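Hypothetical protein PP-LUZ7_gp033 (Pseudomonas phage LUZ7, PDB 3PF6) is of unknown function, a small helical phage protein with a DUF6833 domain that assembles as a pair of identical chains. Local coordinates at residues A25-A29 and F41-M46. Residues are numbered along the deposited sequence; the frame is centred on the assembly and turned at random.
Sequences ALEEA and FMRALM
A helix-loop-helix pair, helix 22-32 and the longer helix 38-58, crosses obliquely in this small chain of two helices and long loops, and residues 25-29 and 41-46 pack it together through a buried apolar contact near the chain's centre. Their local axes run at 126° to each other and stay 11.6 Å apart at closest approach, a wide spacing spanned by Leu-26 from one helix and Phe-41, Leu-45 and Met-46 from the other. The CD2 methyl of Leu-26 reaches in among four residues of the other helix: it lies 3.7 Å from CB of Leu-45, 4.1 Å from CE2 of Phe-41 and, more loosely, near the selenium of selenomethionine Met-42. The two leucines slide past one another in opposite directions, so the end of Leu-26 rests against the base of Leu-45. A branched leucine suits this place because its two methyls can be shared: CD2 serves all these neighbours, while both methyls touch CE of Met-46. Phe-41 has CG anti to its own backbone N (chi1 178°), which carries the ring across to the first helix. There CZ comes within 3.4 Å of the backbone O of Leu-26. Ala-29 suits its position by being small: its CB meets CZ of Phe-41 at 3.8 Å, letting the ring lie close to the helix backbone. Within its own helix, Leu-45 puts CD2 3.9 Å above one face of that ring, offset toward the rim. Tyr-16 of the second subunit packs on Met-42 and Met-46, and its Tyr-48 on Ala-25, so both helices also form part of the dimer interface. Met-46, bent at chi2 and chi3, crosses Leu-26 at about a right angle and brings its CE 3.9 Å from CD2 of Leu-26.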
ATOM      1  N   ALA A  25      -4.363  -4.357  -7.991  1.00  9.74           N
ATOM      2  CA  ALA A  25      -3.569  -4.498  -6.765  1.00  9.27           C
ATOM      3  C   ALA A  25      -4.485  -4.530  -5.542  1.00  9.19           C
ATOM      4  O   ALA A  25      -4.255  -5.261  -4.578  1.00 10.97           O
ATOM      5  CB  ALA A  25      -2.558  -3.327  -6.648  1.00  9.02           C
ATOM      6  N   LEU A  26      -5.548  -3.719  -5.570  1.00  9.12           N
ATOM      7  CA  LEU A  26      -6.527  -3.751  -4.494  1.00  8.97           C
ATOM      8  C   LEU A  26      -7.294  -5.066  -4.456  1.00 10.09           C
ATOM      9  O   LEU A  26      -7.439  -5.680  -3.399  1.00 10.78           O
ATOM     10  CB  LEU A  26      -7.506  -2.563  -4.589  1.00  9.78           C
ATOM     11  CG  LEU A  26      -6.892  -1.191  -4.299  1.00  9.19           C
ATOM     12  CD1 LEU A  26      -7.891  -0.110  -4.712  1.00 12.59           C
ATOM     13  CD2 LEU A  26      -6.446  -1.065  -2.833  1.00 12.29           C
ATOM     14  N   GLU A  27      -7.727  -5.525  -5.620  1.00 10.95           N
ATOM     15  CA  GLU A  27      -8.387  -6.840  -5.732  1.00 12.37           C
ATOM     16  C   GLU A  27      -7.532  -7.967  -5.124  1.00 12.42           C
ATOM     17  O   GLU A  27      -8.010  -8.801  -4.358  1.00 13.30           O
ATOM     18  CB  GLU A  27      -8.712  -7.141  -7.199  1.00 14.32           C
ATOM     19  CG  GLU A  27      -9.823  -6.260  -7.767  1.00 17.72           C
ATOM     20  CD  GLU A  27      -9.950  -6.285  -9.287  1.00 25.33           C
ATOM     21  OE1 GLU A  27      -9.179  -7.012  -9.967  1.00 28.67           O
ATOM     22  OE2 GLU A  27     -10.845  -5.565  -9.803  1.00 27.87           O
ATOM     23  N   GLU A  28      -6.254  -7.984  -5.463  1.00 11.29           N
ATOM     24  CA  GLU A  28      -5.365  -9.043  -5.004  1.00 12.55           C
ATOM     25  C   GLU A  28      -5.053  -8.911  -3.525  1.00 12.10           C
ATOM     26  O   GLU A  28      -4.982  -9.902  -2.815  1.00 12.56           O
ATOM     27  CB  GLU A  28      -4.104  -9.092  -5.884  1.00 13.29           C
ATOM     28  CG  GLU A  28      -4.427  -9.490  -7.304  1.00 15.63           C
ATOM     29  CD  GLU A  28      -4.859 -10.948  -7.435  1.00 19.85           C
ATOM     30  OE1 GLU A  28      -4.347 -11.804  -6.684  1.00 22.40           O
ATOM     31  OE2 GLU A  28      -5.701 -11.247  -8.315  1.00 25.36           O
ATOM     32  N   ALA A  29      -4.889  -7.695  -3.032  1.00 10.65           N
ATOM     33  CA  ALA A  29      -4.728  -7.498  -1.615  1.00 10.70           C
ATOM     34  C   ALA A  29      -5.972  -7.954  -0.847  1.00 11.28           C
ATOM     35  O   ALA A  29      -5.850  -8.536   0.246  1.00 11.92           O
ATOM     36  CB  ALA A  29      -4.400  -6.033  -1.318  1.00 10.06           C
ATOM     37  N   PHE A  41      -9.924  -1.936   5.310  1.00 11.65           N
ATOM     38  CA  PHE A  41      -9.087  -2.311   4.174  1.00 10.50           C
ATOM     39  C   PHE A  41      -8.660  -1.063   3.397  1.00 10.92           C
ATOM     40  O   PHE A  41      -7.480  -0.870   3.101  1.00 10.58           O
ATOM     41  CB  PHE A  41      -9.838  -3.289   3.269  1.00 11.41           C
ATOM     42  CG  PHE A  41      -9.067  -3.695   2.063  1.00 10.66           C
ATOM     43  CD1 PHE A  41      -8.098  -4.682   2.153  1.00 12.51           C
ATOM     44  CD2 PHE A  41      -9.309  -3.089   0.827  1.00 11.61           C
ATOM     45  CE1 PHE A  41      -7.369  -5.058   1.033  1.00 12.86           C
ATOM     46  CE2 PHE A  41      -8.583  -3.466  -0.311  1.00 13.11           C
ATOM     47  CZ  PHE A  41      -7.606  -4.439  -0.197  1.00 12.59           C
HETATM   48  N   MSE A  42      -9.633  -0.206   3.058  1.00 10.31           N
HETATM   49  CA  MSE A  42      -9.266   0.987   2.307  1.00 10.71           C
HETATM   50  C   MSE A  42      -8.431   1.939   3.138  1.00 10.35           C
HETATM   51  O   MSE A  42      -7.556   2.618   2.601  1.00 10.24           O
HETATM   52  CB  MSE A  42     -10.512   1.701   1.747  1.00 12.46           C
HETATM   53  CG  MSE A  42     -11.228   0.895   0.697  1.00 15.10           C
HETATM   54 SE   MSE A  42     -10.132   0.529  -0.889  0.90 15.56          SE
HETATM   55  CE  MSE A  42     -10.322   2.244  -1.785  1.00 17.23           C
ATOM     56  N   ARG A  43      -8.687   2.007   4.443  1.00  9.55           N
ATOM     57  CA  ARG A  43      -7.892   2.892   5.283  1.00  9.54           C
ATOM     58  C   ARG A  43      -6.418   2.463   5.249  1.00  8.83           C
ATOM     59  O   ARG A  43      -5.524   3.306   5.135  1.00  9.07           O
ATOM     60  CB  ARG A  43      -8.420   2.949   6.711  1.00  9.89           C
ATOM     61  CG  ARG A  43      -7.738   3.972   7.595  1.00 11.66           C
ATOM     62  CD  ARG A  43      -8.446   4.124   8.917  1.00 14.14           C
ATOM     63  NE  ARG A  43      -7.902   5.228   9.719  1.00 16.64           N
ATOM     64  CZ  ARG A  43      -8.158   6.519   9.484  1.00 17.82           C
ATOM     65  NH1 ARG A  43      -8.954   6.885   8.491  1.00 19.06           N
ATOM     66  NH2 ARG A  43      -7.615   7.437  10.256  1.00 22.79           N
ATOM     67  N   ALA A  44      -6.201   1.148   5.300  1.00  8.91           N
ATOM     68  CA  ALA A  44      -4.853   0.578   5.290  1.00  8.07           C
ATOM     69  C   ALA A  44      -4.188   0.805   3.933  1.00  8.94           C
ATOM     70  O   ALA A  44      -3.071   1.337   3.835  1.00  8.64           O
ATOM     71  CB  ALA A  44      -4.901  -0.914   5.632  1.00  8.77           C
ATOM     72  N   LEU A  45      -4.884   0.423   2.879  1.00  8.89           N
ATOM     73  CA  LEU A  45      -4.304   0.520   1.537  1.00  8.72           C
ATOM     74  C   LEU A  45      -4.187   1.948   1.009  1.00  8.83           C
ATOM     75  O   LEU A  45      -3.158   2.314   0.440  1.00  8.44           O
ATOM     76  CB  LEU A  45      -5.056  -0.387   0.541  1.00  9.83           C
ATOM     77  CG  LEU A  45      -4.614  -1.843   0.424  1.00  9.25           C
ATOM     78  CD1 LEU A  45      -3.267  -1.970  -0.248  1.00 10.85           C
ATOM     79  CD2 LEU A  45      -4.576  -2.516   1.847  1.00  9.80           C
HETATM   80  N   MSE A  46      -5.227   2.761   1.216  1.00  8.21           N
HETATM   81  CA  MSE A  46      -5.165   4.160   0.765  1.00  8.18           C
HETATM   82  C   MSE A  46      -4.264   5.026   1.622  1.00  8.30           C
HETATM   83  O   MSE A  46      -3.680   5.990   1.124  1.00  9.27           O
HETATM   84  CB  MSE A  46      -6.568   4.772   0.643  1.00  9.80           C
HETATM   85  CG  MSE A  46      -7.423   4.099  -0.364  1.00 10.33           C
HETATM   86 SE   MSE A  46      -6.845   4.436  -2.178  0.88 12.37          SE
HETATM   87  CE  MSE A  46      -6.058   2.792  -2.452  1.00 13.06           C
TER